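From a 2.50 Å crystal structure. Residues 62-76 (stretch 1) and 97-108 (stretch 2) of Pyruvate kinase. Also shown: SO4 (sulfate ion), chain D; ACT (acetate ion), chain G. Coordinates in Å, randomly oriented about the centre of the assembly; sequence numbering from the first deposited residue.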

ATOM      1  N   LEU A  62     -33.387 -10.778  34.336  1.00 41.93           N
ATOM      2  CA  LEU A  62     -32.047 -11.213  33.965  1.00 41.03           C
ATOM      3  C   LEU A  62     -32.055 -12.122  32.730  1.00 40.09           C
ATOM      4  O   LEU A  62     -31.196 -11.997  31.862  1.00 38.64           O
ATOM      5  CB  LEU A  62     -31.342 -11.861  35.160  1.00 40.91           C
ATOM      6  CG  LEU A  62     -30.897 -10.856  36.234  1.00 41.18           C
ATOM      7  CD1 LEU A  62     -30.684 -11.529  37.580  1.00 40.86           C
ATOM      8  CD2 LEU A  62     -29.646 -10.108  35.798  1.00 40.62           C
ATOM      9  N   ILE A  63     -33.041 -13.012  32.654  1.00 40.30           N
ATOM     10  CA  ILE A  63     -33.264 -13.831  31.465  1.00 40.55           C
ATOM     11  C   ILE A  63     -33.483 -12.923  30.255  1.00 41.01           C
ATOM     12  O   ILE A  63     -32.869 -13.124  29.197  1.00 41.25           O
ATOM     13  CB  ILE A  63     -34.469 -14.777  31.651  1.00 41.13           C
ATOM     14  CG1 ILE A  63     -34.126 -15.895  32.638  1.00 40.74           C
ATOM     15  CG2 ILE A  63     -34.916 -15.364  30.319  1.00 41.30           C
ATOM     16  CD1 ILE A  63     -35.324 -16.715  33.068  1.00 40.52           C
ATOM     17  N   GLY A  64     -34.343 -11.918  30.427  1.00 40.77           N
ATOM     18  CA  GLY A  64     -34.591 -10.920  29.395  1.00 41.41           C
ATOM     19  C   GLY A  64     -33.308 -10.266  28.910  1.00 41.29           C
ATOM     20  O   GLY A  64     -33.084 -10.155  27.706  1.00 41.47           O
ATOM     21  N   LEU A  65     -32.459  -9.856  29.853  1.00 40.26           N
ATOM     22  CA  LEU A  65     -31.175  -9.233  29.529  1.00 40.40           C
ATOM     23  C   LEU A  65     -30.254 -10.143  28.717  1.00 40.05           C
ATOM     24  O   LEU A  65     -29.564  -9.673  27.806  1.00 40.16           O
ATOM     25  CB  LEU A  65     -30.463  -8.746  30.793  1.00 40.60           C
ATOM     26  CG  LEU A  65     -31.097  -7.571  31.541  1.00 41.34           C
ATOM     27  CD1 LEU A  65     -30.376  -7.358  32.866  1.00 41.35           C
ATOM     28  CD2 LEU A  65     -31.085  -6.298  30.707  1.00 41.36           C
ATOM     29  N   ILE A  66     -30.252 -11.434  29.043  1.00 39.09           N
ATOM     30  CA  ILE A  66     -29.531 -12.423  28.246  1.00 39.41           C
ATOM     31  C   ILE A  66     -30.086 -12.469  26.812  1.00 41.14           C
ATOM     32  O   ILE A  66     -29.321 -12.443  25.845  1.00 40.65           O
ATOM     33  CB  ILE A  66     -29.556 -13.828  28.903  1.00 38.87           C
ATOM     34  CG1 ILE A  66     -28.912 -13.777  30.300  1.00 37.31           C
ATOM     35  CG2 ILE A  66     -28.859 -14.858  28.013  1.00 37.94           C
ATOM     36  CD1 ILE A  66     -29.099 -15.026  31.134  1.00 36.96           C
ATOM     37  N   ASP A  67     -31.414 -12.506  26.683  1.00 42.72           N
ATOM     38  CA  ASP A  67     -32.066 -12.567  25.371  1.00 44.28           C
ATOM     39  C   ASP A  67     -31.783 -11.335  24.514  1.00 45.47           C
ATOM     40  O   ASP A  67     -31.723 -11.429  23.285  1.00 45.42           O
ATOM     41  CB  ASP A  67     -33.574 -12.770  25.519  1.00 46.10           C
ATOM     42  CG  ASP A  67     -33.941 -14.191  25.928  1.00 47.70           C
ATOM     43  OD1 ASP A  67     -33.067 -15.085  25.876  1.00 47.58           O
ATOM     44  OD2 ASP A  67     -35.115 -14.418  26.299  1.00 49.32           O
ATOM     45  N   LYS A  68     -31.605 -10.190  25.170  1.00 45.01           N
ATOM     46  CA  LYS A  68     -31.335  -8.938  24.477  1.00 45.23           C
ATOM     47  C   LYS A  68     -29.858  -8.801  24.104  1.00 44.62           C
ATOM     48  O   LYS A  68     -29.507  -8.001  23.233  1.00 45.65           O
ATOM     49  CB  LYS A  68     -31.785  -7.732  25.316  1.00 47.37           C
ATOM     50  CG  LYS A  68     -33.217  -7.777  25.844  1.00 49.05           C
ATOM     51  CD  LYS A  68     -34.256  -7.645  24.744  1.00 51.84           C
ATOM     52  CE  LYS A  68     -35.665  -7.786  25.305  1.00 54.23           C
ATOM     53  NZ  LYS A  68     -36.685  -7.875  24.220  1.00 56.48           N
ATOM     54  N   GLY A  69     -28.990  -9.560  24.771  1.00 43.08           N
ATOM     55  CA  GLY A  69     -27.575  -9.594  24.403  1.00 41.36           C
ATOM     56  C   GLY A  69     -26.524  -9.483  25.494  1.00 40.05           C
ATOM     57  O   GLY A  69     -25.341  -9.330  25.185  1.00 39.52           O
ATOM     58  N   MET A  70     -26.930  -9.564  26.761  1.00 39.36           N
ATOM     59  CA  MET A  70     -25.967  -9.450  27.871  1.00 39.07           C
ATOM     60  C   MET A  70     -24.953 -10.593  27.862  1.00 38.31           C
ATOM     61  O   MET A  70     -25.332 -11.764  27.874  1.00 39.21           O
ATOM     62  CB  MET A  70     -26.674  -9.375  29.235  1.00 38.69           C
ATOM     63  CG  MET A  70     -25.724  -9.297  30.429  1.00 38.54           C
ATOM     64  SD  MET A  70     -26.521  -9.255  32.050  1.00 39.63           S
ATOM     65  CE  MET A  70     -27.310 -10.864  32.102  1.00 37.24           C
ATOM     66  N   SER A  71     -23.672 -10.240  27.824  1.00 37.69           N
ATOM     67  CA  SER A  71     -22.583 -11.217  27.906  1.00 37.28           C
ATOM     68  C   SER A  71     -22.103 -11.353  29.345  1.00 35.45           C
ATOM     69  O   SER A  71     -21.811 -12.456  29.812  1.00 35.34           O
ATOM     70  CB  SER A  71     -21.395 -10.789  27.039  1.00 38.33           C
ATOM     71  OG  SER A  71     -21.776 -10.558  25.698  1.00 41.09           O
ATOM     72  N   VAL A  72     -22.005 -10.213  30.027  1.00 34.06           N
ATOM     73  CA  VAL A  72     -21.461 -10.133  31.378  1.00 33.35           C
ATOM     74  C   VAL A  72     -22.399  -9.307  32.264  1.00 33.48           C
ATOM     75  O   VAL A  72     -22.870  -8.240  31.855  1.00 33.57           O
ATOM     76  CB  VAL A  72     -20.056  -9.483  31.380  1.00 32.61           C
ATOM     77  CG1 VAL A  72     -19.533  -9.305  32.798  1.00 32.25           C
ATOM     78  CG2 VAL A  72     -19.071 -10.296  30.555  1.00 32.92           C
ATOM     79  N   ALA A  73     -22.668  -9.810  33.467  1.00 33.23           N
ATOM     80  CA  ALA A  73     -23.404  -9.051  34.474  1.00 34.11           C
ATOM     81  C   ALA A  73     -22.430  -8.406  35.459  1.00 34.47           C
ATOM     82  O   ALA A  73     -21.523  -9.069  35.975  1.00 34.63           O
ATOM     83  CB  ALA A  73     -24.395  -9.945  35.202  1.00 33.72           C
ATOM     84  N   ARG A  74     -22.620  -7.110  35.705  1.00 34.69           N
ATOM     85  CA  ARG A  74     -21.745  -6.335  36.583  1.00 34.89           C
ATOM     86  C   ARG A  74     -22.442  -5.923  37.868  1.00 35.44           C
ATOM     87  O   ARG A  74     -23.575  -5.434  37.853  1.00 35.46           O
ATOM     88  CB  ARG A  74     -21.238  -5.093  35.853  1.00 35.38           C
ATOM     89  CG  ARG A  74     -20.424  -4.114  36.689  1.00 35.56           C
ATOM     90  CD  ARG A  74     -20.000  -2.943  35.819  1.00 36.32           C
ATOM     91  NE  ARG A  74     -19.435  -1.836  36.581  1.00 37.63           N
ATOM     92  CZ  ARG A  74     -20.099  -0.739  36.935  1.00 38.72           C
ATOM     93  NH1 ARG A  74     -21.373  -0.578  36.607  1.00 39.06           N
ATOM     94  NH2 ARG A  74     -19.481   0.207  37.627  1.00 39.57           N
ATOM     95  N   LEU A  75     -21.742  -6.130  38.977  1.00 36.26           N
ATOM     96  CA  LEU A  75     -22.219  -5.748  40.290  1.00 37.32           C
ATOM     97  C   LEU A  75     -21.381  -4.586  40.768  1.00 38.36           C
ATOM     98  O   LEU A  75     -20.189  -4.741  41.043  1.00 39.06           O
ATOM     99  CB  LEU A  75     -22.103  -6.922  41.265  1.00 38.02           C
ATOM    100  CG  LEU A  75     -22.771  -8.243  40.875  1.00 38.77           C
ATOM    101  CD1 LEU A  75     -22.659  -9.264  41.998  1.00 39.73           C
ATOM    102  CD2 LEU A  75     -24.225  -8.025  40.498  1.00 39.03           C
ATOM    103  N   ASN A  76     -22.000  -3.413  40.840  1.00 39.36           N
ATOM    104  CA  ASN A  76     -21.331  -2.223  41.335  1.00 39.41           C
ATOM    105  C   ASN A  76     -21.306  -2.215  42.860  1.00 40.13           C
ATOM    106  O   ASN A  76     -22.317  -1.935  43.501  1.00 41.54           O
ATOM    107  CB  ASN A  76     -22.023  -0.966  40.804  1.00 40.03           C
ATOM    108  CG  ASN A  76     -21.215   0.294  41.052  1.00 40.23           C
ATOM    109  OD1 ASN A  76     -20.261   0.293  41.832  1.00 40.46           O
ATOM    110  ND2 ASN A  76     -21.600   1.380  40.391  1.00 40.54           N
ATOM    111  N   LYS A  97     -28.936 -20.551  34.178  1.00 44.47           N
ATOM    112  CA  LYS A  97     -29.375 -21.945  34.072  1.00 46.78           C
ATOM    113  C   LYS A  97     -30.566 -22.095  33.135  1.00 45.35           C
ATOM    114  O   LYS A  97     -30.695 -23.104  32.447  1.00 45.94           O
ATOM    115  CB  LYS A  97     -29.703 -22.536  35.445  1.00 49.62           C
ATOM    116  CG  LYS A  97     -28.472 -22.948  36.236  1.00 53.85           C
ATOM    117  CD  LYS A  97     -28.833 -23.646  37.541  1.00 56.89           C
ATOM    118  CE  LYS A  97     -27.577 -24.070  38.290  1.00 59.30           C
ATOM    119  NZ  LYS A  97     -27.891 -24.927  39.470  1.00 62.67           N
ATOM    120  N   ALA A  98     -31.422 -21.078  33.103  1.00 44.25           N
ATOM    121  CA  ALA A  98     -32.588 -21.068  32.228  1.00 44.27           C
ATOM    122  C   ALA A  98     -32.212 -20.808  30.763  1.00 44.39           C
ATOM    123  O   ALA A  98     -33.073 -20.819  29.880  1.00 43.84           O
ATOM    124  CB  ALA A  98     -33.601 -20.042  32.714  1.00 43.68           C
ATOM    125  N   ARG A  99     -30.925 -20.570  30.515  1.00 44.71           N
ATOM    126  CA  ARG A  99     -30.425 -20.298  29.169  1.00 45.74           C
ATOM    127  C   ARG A  99     -29.174 -21.130  28.864  1.00 46.70           C
ATOM    128  O   ARG A  99     -28.076 -20.578  28.768  1.00 47.03           O
ATOM    129  CB  ARG A  99     -30.141 -18.799  28.984  1.00 44.68           C
ATOM    130  CG  ARG A  99     -31.376 -17.921  28.821  1.00 44.02           C
ATOM    131  CD  ARG A  99     -32.050 -18.146  27.476  1.00 44.61           C
ATOM    132  NE  ARG A  99     -33.283 -17.371  27.312  1.00 45.15           N
ATOM    133  CZ  ARG A  99     -34.479 -17.727  27.783  1.00 45.66           C
ATOM    134  NH1 ARG A  99     -34.627 -18.850  28.483  1.00 44.71           N
ATOM    135  NH2 ARG A  99     -35.533 -16.944  27.561  1.00 45.57           N
ATOM    136  N   PRO A 100     -29.345 -22.457  28.683  1.00 47.78           N
ATOM    137  CA  PRO A 100     -28.226 -23.396  28.530  1.00 48.60           C
ATOM    138  C   PRO A 100     -27.333 -23.139  27.309  1.00 49.81           C
ATOM    139  O   PRO A 100     -26.177 -23.571  27.300  1.00 50.86           O
ATOM    140  CB  PRO A 100     -28.922 -24.757  28.400  1.00 48.63           C
ATOM    141  CG  PRO A 100     -30.278 -24.439  27.872  1.00 48.56           C
ATOM    142  CD  PRO A 100     -30.647 -23.135  28.518  1.00 48.18           C
ATOM    143  N   HIS A 101     -27.862 -22.453  26.297  1.00 50.97           N
ATOM    144  CA  HIS A 101     -27.075 -22.102  25.106  1.00 53.26           C
ATOM    145  C   HIS A 101     -26.354 -20.782  25.238  1.00 52.27           C
ATOM    146  O   HIS A 101     -25.787 -20.273  24.265  1.00 52.69           O
ATOM    147  CB  HIS A 101     -27.944 -22.112  23.846  1.00 56.18           C
ATOM    148  CG  HIS A 101     -28.474 -23.482  23.474  1.00 60.10           C
ATOM    149  ND1 HIS A 101     -27.715 -24.598  23.537  1.00 61.71           N
ATOM    150  CD2 HIS A 101     -29.727 -23.883  23.004  1.00 60.41           C
ATOM    151  CE1 HIS A 101     -28.449 -25.661  23.144  1.00 63.02           C
ATOM    152  NE2 HIS A 101     -29.679 -25.222  22.817  1.00 62.26           N
ATOM    153  N   SER A 102     -26.372 -20.214  26.440  1.00 49.37           N
ATOM    154  CA  SER A 102     -25.671 -18.966  26.708  1.00 47.71           C
ATOM    155  C   SER A 102     -24.676 -19.141  27.839  1.00 45.79           C
ATOM    156  O   SER A 102     -24.849 -19.997  28.706  1.00 46.27           O
ATOM    157  CB  SER A 102     -26.657 -17.842  27.040  1.00 47.61           C
ATOM    158  OG  SER A 102     -27.285 -17.356  25.863  1.00 48.40           O
ATOM    159  N   THR A 103     -23.622 -18.333  27.801  1.00 43.88           N
ATOM    160  CA  THR A 103     -22.643 -18.268  28.876  1.00 41.88           C
ATOM    161  C   THR A 103     -22.649 -16.837  29.393  1.00 40.12           C
ATOM    162  O   THR A 103     -22.553 -15.894  28.609  1.00 40.64           O
ATOM    163  CB  THR A 103     -21.234 -18.669  28.386  1.00 41.70           C
ATOM    164  OG1 THR A 103     -21.297 -19.944  27.735  1.00 42.68           O
ATOM    165  CG2 THR A 103     -20.264 -18.766  29.549  1.00 41.34           C
ATOM    166  N   VAL A 104     -22.789 -16.677  30.706  1.00 39.10           N
ATOM    167  CA  VAL A 104     -22.795 -15.351  31.326  1.00 37.45           C
ATOM    168  C   VAL A 104     -21.622 -15.226  32.294  1.00 37.14           C
ATOM    169  O   VAL A 104     -21.480 -16.035  33.212  1.00 37.44           O
ATOM    170  CB  VAL A 104     -24.126 -15.064  32.062  1.00 36.79           C
ATOM    171  CG1 VAL A 104     -24.118 -13.677  32.693  1.00 35.69           C
ATOM    172  CG2 VAL A 104     -25.312 -15.205  31.116  1.00 36.69           C
ATOM    173  N   GLY A 105     -20.782 -14.215  32.082  1.00 36.23           N
ATOM    174  CA  GLY A 105     -19.710 -13.910  33.021  1.00 35.67           C
ATOM    175  C   GLY A 105     -20.216 -12.971  34.100  1.00 35.76           C
ATOM    176  O   GLY A 105     -21.164 -12.209  33.875  1.00 35.92           O
ATOM    177  N   ILE A 106     -19.594 -13.025  35.276  1.00 35.36           N
ATOM    178  CA  ILE A 106     -19.975 -12.143  36.380  1.00 34.72           C
ATOM    179  C   ILE A 106     -18.788 -11.299  36.840  1.00 34.93           C
ATOM    180  O   ILE A 106     -17.707 -11.829  37.109  1.00 34.78           O
ATOM    181  CB  ILE A 106     -20.614 -12.911  37.562  1.00 34.07           C
ATOM    182  CG1 ILE A 106     -21.744 -13.813  37.055  1.00 34.15           C
ATOM    183  CG2 ILE A 106     -21.163 -11.936  38.596  1.00 33.40           C
ATOM    184  CD1 ILE A 106     -22.308 -14.769  38.082  1.00 34.15           C
ATOM    185  N   MET A 107     -19.017  -9.986  36.915  1.00 34.65           N
ATOM    186  CA  MET A 107     -17.992  -8.989  37.212  1.00 34.46           C
ATOM    187  C   MET A 107     -18.295  -8.254  38.523  1.00 34.67           C
ATOM    188  O   MET A 107     -19.397  -7.733  38.722  1.00 33.66           O
ATOM    189  CB  MET A 107     -17.902  -7.979  36.056  1.00 34.37           C
ATOM    190  CG  MET A 107     -17.089  -6.715  36.344  1.00 35.15           C
ATOM    191  SD  MET A 107     -17.111  -5.507  34.990  1.00 36.74           S
ATOM    192  CE  MET A 107     -15.965  -6.244  33.824  1.00 34.96           C
ATOM    193  N   LEU A 108     -17.301  -8.217  39.407  1.00 34.86           N
ATOM    194  CA  LEU A 108     -17.364  -7.390  40.599  1.00 35.21           C
ATOM    195  C   LEU A 108     -16.564  -6.109  40.343  1.00 35.69           C
ATOM    196  O   LEU A 108     -15.379  -6.156  39.998  1.00 34.58           O
ATOM    197  CB  LEU A 108     -16.839  -8.163  41.814  1.00 35.25           C
ATOM    198  CG  LEU A 108     -16.816  -7.496  43.196  1.00 35.88           C
ATOM    199  CD1 LEU A 108     -16.917  -8.540  44.298  1.00 35.81           C
ATOM    200  CD2 LEU A 108     -15.561  -6.650  43.376  1.00 35.64           C
TER
HETATM  201  S   SO4 D 602     -22.347 -17.563  24.038  1.00 64.51           S
HETATM  202  O1  SO4 D 602     -22.895 -18.857  23.573  1.00 66.39           O
HETATM  203  O2  SO4 D 602     -22.341 -16.588  22.924  1.00 63.05           O
HETATM  204  O3  SO4 D 602     -23.217 -17.056  25.129  1.00 66.28           O
HETATM  205  O4  SO4 D 602     -20.962 -17.776  24.526  1.00 59.06           O
HETATM  206  C   ACT G 605     -24.011   2.191  37.909  1.00 67.15           C
HETATM  207  O   ACT G 605     -22.797   2.471  37.992  1.00 68.66           O
HETATM  208  OXT ACT G 605     -24.669   2.464  36.889  1.00 66.48           O
HETATM  209  CH3 ACT G 605     -24.711   1.507  39.051  1.00 64.98           C

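What joins the two backbones? The strand that ends at Asn76 and the strand beginning at Gly105 lie side by side in parallel, their N-to-C directions 22° apart, and the hydrogen bonds run alternately from one to the other. Gly105 N gives to Ser71 O (3.1 Å), Ala73 N to Gly105 O (2.9 Å), Met107 N to Ala73 O (2.8 Å) and Leu75 N to Met107 O (2.9 Å). The carbonyls also draw in alpha hydrogens: Val72 CA lies 3.3 Å from Gly105 O, and Ile106 CA 3.5 Å from Ala73 O. Only main-chain atoms take part in this ladder, and the side chains point to the two faces of the sheet.

How do the side chains fit on the faces of the sheet? Val72, Arg74 and Met107 share one face, where Gly105 has no side chain to add. An ideal CB on Gly105 would stand just 3.5 Å from Val72 CG2, a tight approach, and the bare glycine gives the valine methyl room. The other branch leans further along the sheet, with Val72 CG1 3.9 Å from Met107 CB. Methionine is long and unbranched, and with chi1 and chi2 both t it extends far enough for its sulfur to reach the aliphatic part of Arg74, Met107 SD lying 4.0 Å from Arg74 CD. Ala73, Leu75, Ile106 and Leu108 point to the opposite face. The small methyl of Ala73 pairs in register with the larger Ile106, their CA atoms 5.0 Å apart.

What fills the space between the helix and the second stretch? Ile66 is the main bump. Its CB points toward the other stretch: Ile66 CD1 meets Val104 CG2 at 3.8 Å, and Ile66 CG2 lies 4.0 Å from Arg99 CG and 3.7 Å from Ser102 OG. Val104, just before the strand, presents its other methyl to Met70, whose CE lies 4.3 Å from Val104 CG1. Both Ile66 and Val104 are buried, and branched hydrocarbon suits a pocket that offers them mostly carbon. One turn earlier, Ile63 CD1 packs 3.8 Å from Ala98 CB, a short side chain that leaves room for the isoleucine's tip.

Why does an arginine close the outer end? Arg99 crosses the gap with chi1 and chi2 both m, and its guanidinium meets the Asp67 carboxylate edge to edge. Arg99 NE gives to Asp67 OD1 (2.7 Å) and Arg99 NH2 to Asp67 OD2 (2.9 Å), both nearly straight, at 176° and 172°; together they form a two-pronged salt bridge. The CB of Asp67 points sideways, yet its carboxylate comes nearer and receives the arginine. Ile63 CG2 sits over one face of the guanidinium, 3.2 Å from Arg99 NH2, while Arg99 NH1 turns back to Ala98 O at 2.9 Å. A flat, charged end on a long hydrocarbon stem suits this place, for it can pack against isoleucines and still pair with the aspartate.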